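Local coordinates for shikimate dehydrogenase (NADP(+)) (Thermus thermophilus, PDB 2D5C), which catalyses the reversible NADPH-linked reduction of 3-dehydroshikimate to shikimate, the fourth of seven steps to chorismate in the biosynthesis of aromatic amino acids, at residues R3-G8 / S32-D37; A53-N58 / T86-E91; R173-A178 / E194-E199. One frame throughout, in Å; residues are numbered along the deposited sequence.

Contact 1 (R3-G8 / S32-D37); sequences RFAVLG and SYEAWD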
loop_
_atom_site.group_PDB
_atom_site.type_symbol
_atom_site.label_atom_id
_atom_site.label_comp_id
_atom_site.label_asym_id
_atom_site.label_seq_id
_atom_site.Cartn_x
_atom_site.Cartn_y
_atom_site.Cartn_z
ATOM N N ARG A 3 9.039 1.743 -9.717
ATOM C CA ARG A 3 9.933 2.881 -9.556
ATOM C C ARG A 3 10.094 3.176 -8.071
ATOM O O ARG A 3 9.135 3.578 -7.407
ATOM C CB ARG A 3 9.377 4.123 -10.260
ATOM C CG ARG A 3 9.245 3.997 -11.771
ATOM C CD ARG A 3 10.533 3.494 -12.392
ATOM N NE ARG A 3 10.416 3.293 -13.832
ATOM C CZ ARG A 3 11.222 2.505 -14.535
ATOM N NH1 ARG A 3 12.198 1.842 -13.928
ATOM N NH2 ARG A 3 11.057 2.380 -15.845
ATOM N N PHE A 4 11.303 2.966 -7.561
ATOM C CA PHE A 4 11.611 3.197 -6.153
ATOM C C PHE A 4 12.740 4.209 -6.003
ATOM O O PHE A 4 13.408 4.561 -6.976
ATOM C CB PHE A 4 12.036 1.887 -5.484
ATOM C CG PHE A 4 10.984 0.819 -5.508
ATOM C CD1 PHE A 4 11.241 -0.412 -6.101
ATOM C CD2 PHE A 4 9.745 1.034 -4.916
ATOM C CE1 PHE A 4 10.281 -1.422 -6.106
ATOM C CE2 PHE A 4 8.773 0.036 -4.915
ATOM C CZ PHE A 4 9.041 -1.200 -5.511
ATOM N N ALA A 5 12.956 4.673 -4.775
ATOM C CA ALA A 5 14.026 5.627 -4.517
ATOM C C ALA A 5 14.270 5.802 -3.029
ATOM O O ALA A 5 13.407 5.486 -2.211
ATOM C CB ALA A 5 13.685 6.985 -5.148
ATOM N N VAL A 6 15.466 6.271 -2.686
ATOM C CA VAL A 6 15.804 6.570 -1.299
ATOM C C VAL A 6 15.974 8.087 -1.320
ATOM O O VAL A 6 16.743 8.624 -2.122
ATOM C CB VAL A 6 17.123 5.893 -0.822
ATOM C CG1 VAL A 6 18.306 6.325 -1.696
ATOM C CG2 VAL A 6 17.389 6.260 0.638
ATOM N N LEU A 7 15.219 8.777 -0.471
ATOM C CA LEU A 7 15.271 10.231 -0.396
ATOM C C LEU A 7 16.013 10.660 0.864
ATOM O O LEU A 7 15.805 10.095 1.939
ATOM C CB LEU A 7 13.855 10.812 -0.368
ATOM C CG LEU A 7 12.885 10.371 -1.468
ATOM C CD1 LEU A 7 11.521 10.999 -1.221
ATOM C CD2 LEU A 7 13.425 10.771 -2.834
ATOM N N GLY A 8 16.874 11.662 0.731
ATOM C CA GLY A 8 17.621 12.126 1.882
ATOM C C GLY A 8 18.762 13.049 1.506
ATOM O O GLY A 8 18.824 13.573 0.391
ATOM N N SER A 32 13.380 0.097 -11.055
ATOM C CA SER A 32 14.588 0.820 -10.711
ATOM C C SER A 32 14.471 1.351 -9.298
ATOM O O SER A 32 13.373 1.479 -8.763
ATOM C CB SER A 32 14.801 1.982 -11.680
ATOM O OG SER A 32 13.670 2.838 -11.693
ATOM N N TYR A 33 15.621 1.652 -8.709
ATOM C CA TYR A 33 15.718 2.187 -7.358
ATOM C C TYR A 33 16.902 3.147 -7.409
ATOM O O TYR A 33 18.058 2.718 -7.470
ATOM C CB TYR A 33 15.992 1.058 -6.353
ATOM C CG TYR A 33 15.951 1.500 -4.904
ATOM C CD1 TYR A 33 16.883 2.412 -4.406
ATOM C CD2 TYR A 33 14.950 1.039 -4.040
ATOM C CE1 TYR A 33 16.822 2.862 -3.082
ATOM C CE2 TYR A 33 14.876 1.481 -2.714
ATOM C CZ TYR A 33 15.814 2.393 -2.244
ATOM O OH TYR A 33 15.751 2.855 -0.944
ATOM N N GLU A 34 16.601 4.443 -7.389
ATOM C CA GLU A 34 17.610 5.495 -7.459
ATOM C C GLU A 34 17.778 6.261 -6.146
ATOM O O GLU A 34 16.923 6.205 -5.257
ATOM C CB GLU A 34 17.223 6.498 -8.549
ATOM C CG GLU A 34 15.857 7.141 -8.294
ATOM C CD GLU A 34 15.609 8.397 -9.110
ATOM O OE1 GLU A 34 16.386 9.366 -8.970
ATOM O OE2 GLU A 34 14.629 8.417 -9.883
ATOM N N ALA A 35 18.894 6.977 -6.039
ATOM C CA ALA A 35 19.181 7.806 -4.877
ATOM C C ALA A 35 18.852 9.226 -5.325
ATOM O O ALA A 35 19.413 9.708 -6.307
ATOM C CB ALA A 35 20.651 7.697 -4.500
ATOM N N TRP A 36 17.939 9.889 -4.624
ATOM C CA TRP A 36 17.532 11.242 -4.989
ATOM C C TRP A 36 17.809 12.213 -3.850
ATOM O O TRP A 36 17.081 12.237 -2.858
ATOM C CB TRP A 36 16.038 11.252 -5.329
ATOM C CG TRP A 36 15.539 12.481 -6.031
ATOM C CD1 TRP A 36 16.208 13.658 -6.222
ATOM C CD2 TRP A 36 14.247 12.658 -6.622
ATOM N NE1 TRP A 36 15.412 14.553 -6.893
ATOM C CE2 TRP A 36 14.203 13.965 -7.149
ATOM C CE3 TRP A 36 13.119 11.837 -6.755
ATOM C CZ2 TRP A 36 13.075 14.473 -7.801
ATOM C CZ3 TRP A 36 11.997 12.343 -7.404
ATOM C CH2 TRP A 36 11.986 13.649 -7.917
ATOM N N ASP A 37 18.859 13.015 -3.997
ATOM C CA ASP A 37 19.225 13.979 -2.965
ATOM C C ASP A 37 18.041 14.882 -2.651
ATOM O O ASP A 37 17.537 15.595 -3.526
ATOM C CB ASP A 37 20.414 14.830 -3.421
ATOM C CG ASP A 37 20.971 15.690 -2.305
ATOM O OD1 ASP A 37 21.611 15.133 -1.388
ATOM O OD2 ASP A 37 20.761 16.922 -2.338
HETATM O O HOH W 1 13.851 4.743 -9.726
#
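Tyr33 lays its ring along the backbone of Phe4 to Val6. Its CG stands anti to its backbone N (chi1 -173°), and one ring face covers the neighbouring strand, with Ala5 N 4.1 Å above the ring plane and over its centre. At the near end of the ring Tyr33 CD2 meets Phe4 CB at 3.4 Å; at the far end the side chain crosses Val6 obliquely, putting Tyr33 OH 3.3 Å from Val6 CB. Further along the same side of the sheet, Val6 CG1 rests against Ala35. Leu7 and Trp36 project from the reverse side and run side by side, with Leu7 CD2 3.6 Å from Trp36 CB. There too, Arg3 bends at its second torsion, so that Arg3 NH1 donates to Ser32 OG at 2.9 Å, a bent bond (137° at the hydrogen). Ser32 OG also shares a water with Phe4 O, which takes a second donor, Glu34 N, from above its carbonyl plane. The ladder opens with Phe4 N to Ser32 O, continues through Val6 N to Glu34 O and ends with its straightest rung, Trp36 N to Val6 O, at 3.0 Å and 176°. One shell out, the Tyr33 hydroxyl is hydrogen-bonded to Asn58 OD1 and its ring stacks with His20, while Val6 touches the bound shikimate. An alanine in place of Tyr33 would probably uncover the Phe4-Val6 backbone and, by removing the hydroxyl that meets Asn58 OD1, loosen an amide lining the shikimate pocket. Strands 2-8 and 31-37, in parallel register and joined through helix 16-26, form a beta-alpha-beta unit at the edge of the mixed sheet in the substrate-binding domain, and the end of strand 2-8 runs into the shikimate site.

Contact 2 (A53-N58 / T86-E91); sequences AFRGVN and TVLQVE. With SKM ((3R,4S,5R)-3,4,5-trihydroxycyclohex-1-ene-1-carboxylic acid), chain E.
Val87 O is held by two N-H donors: Val57 N reaches it in the carbonyl plane at 3.0 Å, and the indole NE1 of Trp243, from helix 229-244, supplies the other. Gly56, which has no side chain, passes its CA 3.1 Å from the same oxygen; a CB here would crowd it. The return bond, Val87 N to Val57 O, runs nearly along the C=O axis and completes the hydrogen-bonded pair of the antiparallel ladder. Val57 CG2 and Val87 CB pack side by side on one side of the sheet.

Before strand 56-59 begins, Gln89 holds two successive loop carbonyls. Its backbone N gives a 2.8 Å bond to Arg55 O, while its side chain bends at chi2 (-83°) to send NE2 to Phe54 O at 2.7 Å, almost straight (173°) and in the plane of its own amide, though from above the Phe54 carbonyl plane. Arg55 has CG anti to its backbone N, then bends at chi2, bringing Leu88 CD1 3.6 Å above one face of the guanidinium. In the plane, at the edge, a water links Arg55 NH1 to Gln89 O.

At the other end Asn58 CB lies 3.2 Å from shikimate O7. With OD1 already engaged by Tyr33 and ND2 donating to Asn85 O, the Asn58 amide is set in one orientation beside the substrate. The buried Arg55 guanidinium donates to Trp243 O, Leu242 O of the second subunit and the water; its charge would probably polarise these oxygens and strengthen the bonds, including the one that ties the subunits.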
loop_
_atom_site.group_PDB
_atom_site.type_symbol
_atom_site.label_atom_id
_atom_site.label_comp_id
_atom_site.label_asym_id
_atom_site.label_seq_id
_atom_site.Cartn_x
_atom_site.Cartn_y
_atom_site.Cartn_z
ATOM N N ALA A 53 4.893 9.605 -9.431
ATOM C CA ALA A 53 5.782 8.709 -10.160
ATOM C C ALA A 53 6.536 7.588 -9.451
ATOM O O ALA A 53 7.344 6.917 -10.090
ATOM C CB ALA A 53 6.773 9.554 -10.960
ATOM N N PHE A 54 6.297 7.365 -8.161
ATOM C CA PHE A 54 6.999 6.281 -7.470
ATOM C C PHE A 54 6.043 5.371 -6.730
ATOM O O PHE A 54 5.059 5.839 -6.162
ATOM C CB PHE A 54 8.017 6.829 -6.466
ATOM C CG PHE A 54 9.184 7.513 -7.108
ATOM C CD1 PHE A 54 9.025 8.742 -7.731
ATOM C CD2 PHE A 54 10.439 6.908 -7.119
ATOM C CE1 PHE A 54 10.106 9.369 -8.363
ATOM C CE2 PHE A 54 11.525 7.521 -7.746
ATOM C CZ PHE A 54 11.357 8.753 -8.369
ATOM N N ARG A 55 6.337 4.069 -6.738
ATOM C CA ARG A 55 5.493 3.112 -6.021
ATOM C C ARG A 55 5.817 3.199 -4.534
ATOM O O ARG A 55 4.958 2.969 -3.686
ATOM C CB ARG A 55 5.758 1.689 -6.506
ATOM C CG ARG A 55 5.200 0.599 -5.603
ATOM C CD ARG A 55 3.676 0.604 -5.548
ATOM N NE ARG A 55 3.182 -0.594 -4.877
ATOM C CZ ARG A 55 1.897 -0.914 -4.757
ATOM N NH1 ARG A 55 0.959 -0.123 -5.270
ATOM N NH2 ARG A 55 1.546 -2.023 -4.114
ATOM N N GLY A 56 7.072 3.508 -4.232
ATOM C CA GLY A 56 7.496 3.623 -2.850
ATOM C C GLY A 56 8.878 4.222 -2.746
ATOM O O GLY A 56 9.635 4.247 -3.717
ATOM N N VAL A 57 9.202 4.737 -1.568
ATOM C CA VAL A 57 10.518 5.312 -1.347
ATOM C C VAL A 57 10.917 5.061 0.079
ATOM O O VAL A 57 10.063 4.858 0.951
ATOM C CB VAL A 57 10.560 6.855 -1.567
ATOM C CG1 VAL A 57 10.207 7.205 -2.996
ATOM C CG2 VAL A 57 9.619 7.559 -0.574
ATOM N N ASN A 58 12.225 5.026 0.304
ATOM C CA ASN A 58 12.772 4.889 1.646
ATOM C C ASN A 58 13.163 6.317 1.993
ATOM O O ASN A 58 13.438 7.125 1.096
ATOM C CB ASN A 58 14.007 3.982 1.650
ATOM C CG ASN A 58 13.647 2.516 1.714
ATOM O OD1 ASN A 58 14.194 1.691 0.973
ATOM N ND2 ASN A 58 12.724 2.175 2.617
ATOM N N THR A 86 9.868 4.180 5.490
ATOM C CA THR A 86 9.307 3.568 4.291
ATOM C C THR A 86 7.945 4.164 3.953
ATOM O O THR A 86 7.051 4.217 4.804
ATOM C CB THR A 86 9.147 2.047 4.479
ATOM O OG1 THR A 86 10.425 1.468 4.776
ATOM C CG2 THR A 86 8.589 1.401 3.203
ATOM N N VAL A 87 7.804 4.624 2.712
ATOM C CA VAL A 87 6.555 5.202 2.244
ATOM C C VAL A 87 6.033 4.416 1.045
ATOM O O VAL A 87 6.793 4.100 0.130
ATOM C CB VAL A 87 6.746 6.686 1.828
ATOM C CG1 VAL A 87 5.423 7.256 1.314
ATOM C CG2 VAL A 87 7.267 7.494 3.015
ATOM N N LEU A 88 4.741 4.084 1.076
ATOM C CA LEU A 88 4.066 3.362 -0.011
ATOM C C LEU A 88 3.117 4.333 -0.699
ATOM O O LEU A 88 2.393 5.060 -0.023
ATOM C CB LEU A 88 3.246 2.192 0.547
ATOM C CG LEU A 88 2.215 1.548 -0.385
ATOM C CD1 LEU A 88 2.923 0.917 -1.568
ATOM C CD2 LEU A 88 1.400 0.491 0.382
ATOM N N GLN A 89 3.126 4.355 -2.034
ATOM C CA GLN A 89 2.228 5.228 -2.787
ATOM C C GLN A 89 1.156 4.400 -3.490
ATOM O O GLN A 89 1.468 3.508 -4.291
ATOM C CB GLN A 89 3.024 6.056 -3.825
ATOM C CG GLN A 89 2.168 6.981 -4.723
ATOM C CD GLN A 89 1.552 6.264 -5.924
ATOM O OE1 GLN A 89 0.331 6.208 -6.074
ATOM N NE2 GLN A 89 2.401 5.708 -6.779
ATOM N N VAL A 90 -0.105 4.686 -3.169
ATOM C CA VAL A 90 -1.245 4.010 -3.785
ATOM C C VAL A 90 -2.304 5.073 -4.102
ATOM O O VAL A 90 -2.702 5.840 -3.226
ATOM C CB VAL A 90 -1.850 2.933 -2.854
ATOM C CG1 VAL A 90 -0.920 1.716 -2.775
ATOM C CG2 VAL A 90 -2.078 3.517 -1.475
ATOM N N GLU A 91 -2.724 5.127 -5.364
ATOM C CA GLU A 91 -3.715 6.095 -5.834
ATOM C C GLU A 91 -3.357 7.541 -5.485
ATOM O O GLU A 91 -4.234 8.374 -5.242
ATOM C CB GLU A 91 -5.111 5.744 -5.303
ATOM C CG GLU A 91 -5.821 4.720 -6.179
ATOM C CD GLU A 91 -7.224 4.373 -5.718
ATOM O OE1 GLU A 91 -7.733 5.008 -4.768
ATOM O OE2 GLU A 91 -7.820 3.462 -6.328
HETATM O O12 SKM E . 15.905 3.286 7.202
HETATM C C8 SKM E . 16.940 3.163 6.216
HETATM C C6 SKM E . 16.448 3.764 4.870
HETATM O O7 SKM E . 15.278 3.066 4.450
HETATM C C5 SKM E . 17.536 3.647 3.772
HETATM C C4 SKM E . 18.950 3.901 4.296
HETATM C C1 SKM E . 20.042 4.036 3.298
HETATM O O2 SKM E . 19.760 3.941 1.984
HETATM O O3 SKM E . 21.195 4.237 3.655
HETATM C C10 SKM E . 19.249 4.006 5.595
HETATM C C9 SKM E . 18.226 3.897 6.705
HETATM O O11 SKM E . 17.882 5.223 7.140
HETATM O O HOH W 2 1.006 2.374 -6.687
#

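Contact 3 (R173-A178 / E194-E199); sequences RLLVNA and ELFPEE
Arg173 sets CG beside its backbone N and bends at chi2 (-65°), swinging the guanidinium toward Glu194-Glu199; Glu199 takes the crowded position, CG between its backbone N and carbonyl carbon (chi1 77°), and then runs out extended. The two cross obliquely, and Glu199 CG comes to rest 3.4 Å above the centre of the guanidinium. The carboxylate follows the same line, its plane only 12° from that of the guanidinium, so the flat groups are stacked and do not meet edge to edge. Arg173 NE and Glu199 OE2 form a salt bridge at 3.6 Å, but the oxygen stands well out of the guanidinium plane: the pair is probably drawn together by charge alone at this point, since no N-H points at the oxygen. Arg173 NH1 also comes 2.9 Å from Glu199 O, at an angle too poor for a hydrogen bond. Pro197 CB lies at the edge of the guanidinium, near its plane, 3.8 Å from Arg173 NH1.

Further in, the contact turns apolar. Leu175 has CG anti to its backbone N, which carries CD2 to Phe196 CD2 at 4.1 Å, the two side chains crossing at about a right angle; the same methyl lies 4.3 Å from Pro197 CD. Phe214 of helix 213-220 touches Leu175 and meets the Phe196 ring obliquely, while Leu191 packs on both.

Strand 174-177 bonds through its backbone to strand 201-204, its parallel neighbour, and Glu194-Glu199 belongs to the connection between them. The contact thus tucks that connection against the strand it has left, in the parallel six-stranded sheet of the Rossmann-type NADP-binding domain, with the Leu175 side chain about 10 Å from Gly123 of the cofactor site.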
loop_
_atom_site.group_PDB
_atom_site.type_symbol
_atom_site.label_atom_id
_atom_site.label_comp_id
_atom_site.label_asym_id
_atom_site.label_seq_id
_atom_site.Cartn_x
_atom_site.Cartn_y
_atom_site.Cartn_z
ATOM N N ARG A 173 24.168 -5.355 28.737
ATOM C CA ARG A 173 24.557 -6.629 28.133
ATOM C C ARG A 173 24.491 -6.528 26.620
ATOM O O ARG A 173 25.105 -7.320 25.900
ATOM C CB ARG A 173 23.652 -7.763 28.624
ATOM C CG ARG A 173 24.042 -8.252 29.999
ATOM C CD ARG A 173 25.428 -8.901 29.967
ATOM N NE ARG A 173 26.121 -8.783 31.248
ATOM C CZ ARG A 173 26.939 -7.785 31.572
ATOM N NH1 ARG A 173 27.181 -6.806 30.710
ATOM N NH2 ARG A 173 27.511 -7.758 32.770
ATOM N N LEU A 174 23.724 -5.555 26.134
ATOM C CA LEU A 174 23.598 -5.314 24.706
ATOM C C LEU A 174 23.742 -3.807 24.542
ATOM O O LEU A 174 23.004 -3.041 25.152
ATOM C CB LEU A 174 22.232 -5.746 24.186
ATOM C CG LEU A 174 21.964 -5.403 22.718
ATOM C CD1 LEU A 174 23.015 -6.064 21.825
ATOM C CD2 LEU A 174 20.565 -5.850 22.340
ATOM N N LEU A 175 24.694 -3.387 23.725
ATOM C CA LEU A 175 24.924 -1.967 23.506
ATOM C C LEU A 175 24.714 -1.685 22.022
ATOM O O LEU A 175 25.308 -2.347 21.174
ATOM C CB LEU A 175 26.364 -1.634 23.928
ATOM C CG LEU A 175 26.870 -0.201 23.874
ATOM C CD1 LEU A 175 26.000 0.715 24.728
ATOM C CD2 LEU A 175 28.315 -0.208 24.368
ATOM N N VAL A 176 23.870 -0.705 21.701
ATOM C CA VAL A 176 23.606 -0.381 20.306
ATOM C C VAL A 176 23.939 1.071 20.000
ATOM O O VAL A 176 23.443 1.976 20.670
ATOM C CB VAL A 176 22.104 -0.609 19.940
ATOM C CG1 VAL A 176 21.863 -0.281 18.478
ATOM C CG2 VAL A 176 21.707 -2.049 20.216
ATOM N N ASN A 177 24.801 1.302 19.020
ATOM C CA ASN A 177 25.088 2.689 18.674
ATOM C C ASN A 177 24.094 3.168 17.636
ATOM O O ASN A 177 24.110 2.702 16.499
ATOM C CB ASN A 177 26.495 2.879 18.108
ATOM C CG ASN A 177 26.715 4.301 17.621
ATOM O OD1 ASN A 177 26.314 5.259 18.291
ATOM N ND2 ASN A 177 27.357 4.448 16.464
ATOM N N ALA A 178 23.227 4.092 18.051
ATOM C CA ALA A 178 22.226 4.676 17.168
ATOM C C ALA A 178 22.506 6.173 17.037
ATOM O O ALA A 178 21.610 6.963 16.732
ATOM C CB ALA A 178 20.807 4.428 17.730
ATOM N N GLU A 194 36.761 2.766 28.260
ATOM C CA GLU A 194 36.575 2.301 29.634
ATOM C C GLU A 194 35.117 2.182 30.086
ATOM O O GLU A 194 34.856 1.692 31.190
ATOM C CB GLU A 194 37.328 3.209 30.616
ATOM C CG GLU A 194 36.911 4.679 30.584
ATOM C CD GLU A 194 37.477 5.476 31.759
ATOM O OE1 GLU A 194 38.521 5.063 32.314
ATOM O OE2 GLU A 194 36.887 6.518 32.123
ATOM N N LEU A 195 34.168 2.629 29.258
ATOM C CA LEU A 195 32.756 2.533 29.637
ATOM C C LEU A 195 32.065 1.319 29.015
ATOM O O LEU A 195 30.884 1.058 29.273
ATOM C CB LEU A 195 32.003 3.819 29.271
ATOM C CG LEU A 195 32.440 5.075 30.043
ATOM C CD1 LEU A 195 31.473 6.223 29.740
ATOM C CD2 LEU A 195 32.468 4.792 31.534
ATOM N N PHE A 196 32.799 0.572 28.198
ATOM C CA PHE A 196 32.228 -0.634 27.594
ATOM C C PHE A 196 32.088 -1.729 28.653
ATOM O O PHE A 196 32.879 -1.785 29.602
ATOM C CB PHE A 196 33.134 -1.199 26.486
ATOM C CG PHE A 196 33.027 -0.480 25.160
ATOM C CD1 PHE A 196 33.620 0.766 24.974
ATOM C CD2 PHE A 196 32.344 -1.058 24.093
ATOM C CE1 PHE A 196 33.535 1.425 23.744
ATOM C CE2 PHE A 196 32.251 -0.406 22.850
ATOM C CZ PHE A 196 32.849 0.833 22.679
ATOM N N PRO A 197 31.077 -2.607 28.515
ATOM C CA PRO A 197 30.900 -3.694 29.485
ATOM C C PRO A 197 31.971 -4.756 29.167
ATOM O O PRO A 197 32.448 -4.810 28.035
ATOM C CB PRO A 197 29.491 -4.181 29.187
ATOM C CG PRO A 197 29.420 -4.053 27.676
ATOM C CD PRO A 197 29.996 -2.626 27.513
ATOM N N GLU A 198 32.372 -5.568 30.152
ATOM C CA GLU A 198 33.402 -6.595 29.911
ATOM C C GLU A 198 32.794 -7.862 29.284
ATOM O O GLU A 198 33.511 -8.801 28.925
ATOM C CB GLU A 198 34.156 -6.956 31.207
ATOM C CG GLU A 198 34.910 -5.827 31.938
ATOM C CD GLU A 198 36.190 -5.365 31.253
ATOM O OE1 GLU A 198 36.921 -6.190 30.642
ATOM O OE2 GLU A 198 36.461 -4.151 31.369
ATOM N N GLU A 199 31.467 -7.887 29.159
ATOM C CA GLU A 199 30.781 -9.023 28.544
ATOM C C GLU A 199 29.444 -8.620 27.928
ATOM O O GLU A 199 28.778 -7.702 28.404
ATOM C CB GLU A 199 30.543 -10.138 29.566
ATOM C CG GLU A 199 29.381 -9.874 30.514
ATOM C CD GLU A 199 28.927 -11.130 31.247
ATOM O OE1 GLU A 199 29.507 -11.447 32.303
ATOM O OE2 GLU A 199 27.989 -11.802 30.763
#

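In the fold
Contacts 1 and 2 belong to one mixed sheet, where strands 2-8 and 56-59 are neighbours, and their centres lie 11 Å apart. Contact 1 pairs parallel strands at the sheet edge and is partly buried; contact 2 pairs antiparallel strands further in, largely enclosed, with the second subunit against its arginine. Both reach the shikimate pocket, and Ala5 O meets Asn58 N at 2.8 Å. Contact 3 sits across the chain's centre in the cofactor domain, about 34 and 37 Å away between centres. There a loop packs on a strand: instead of a backbone ladder it has a buried apolar patch and, toward solvent, a stacked ion pair.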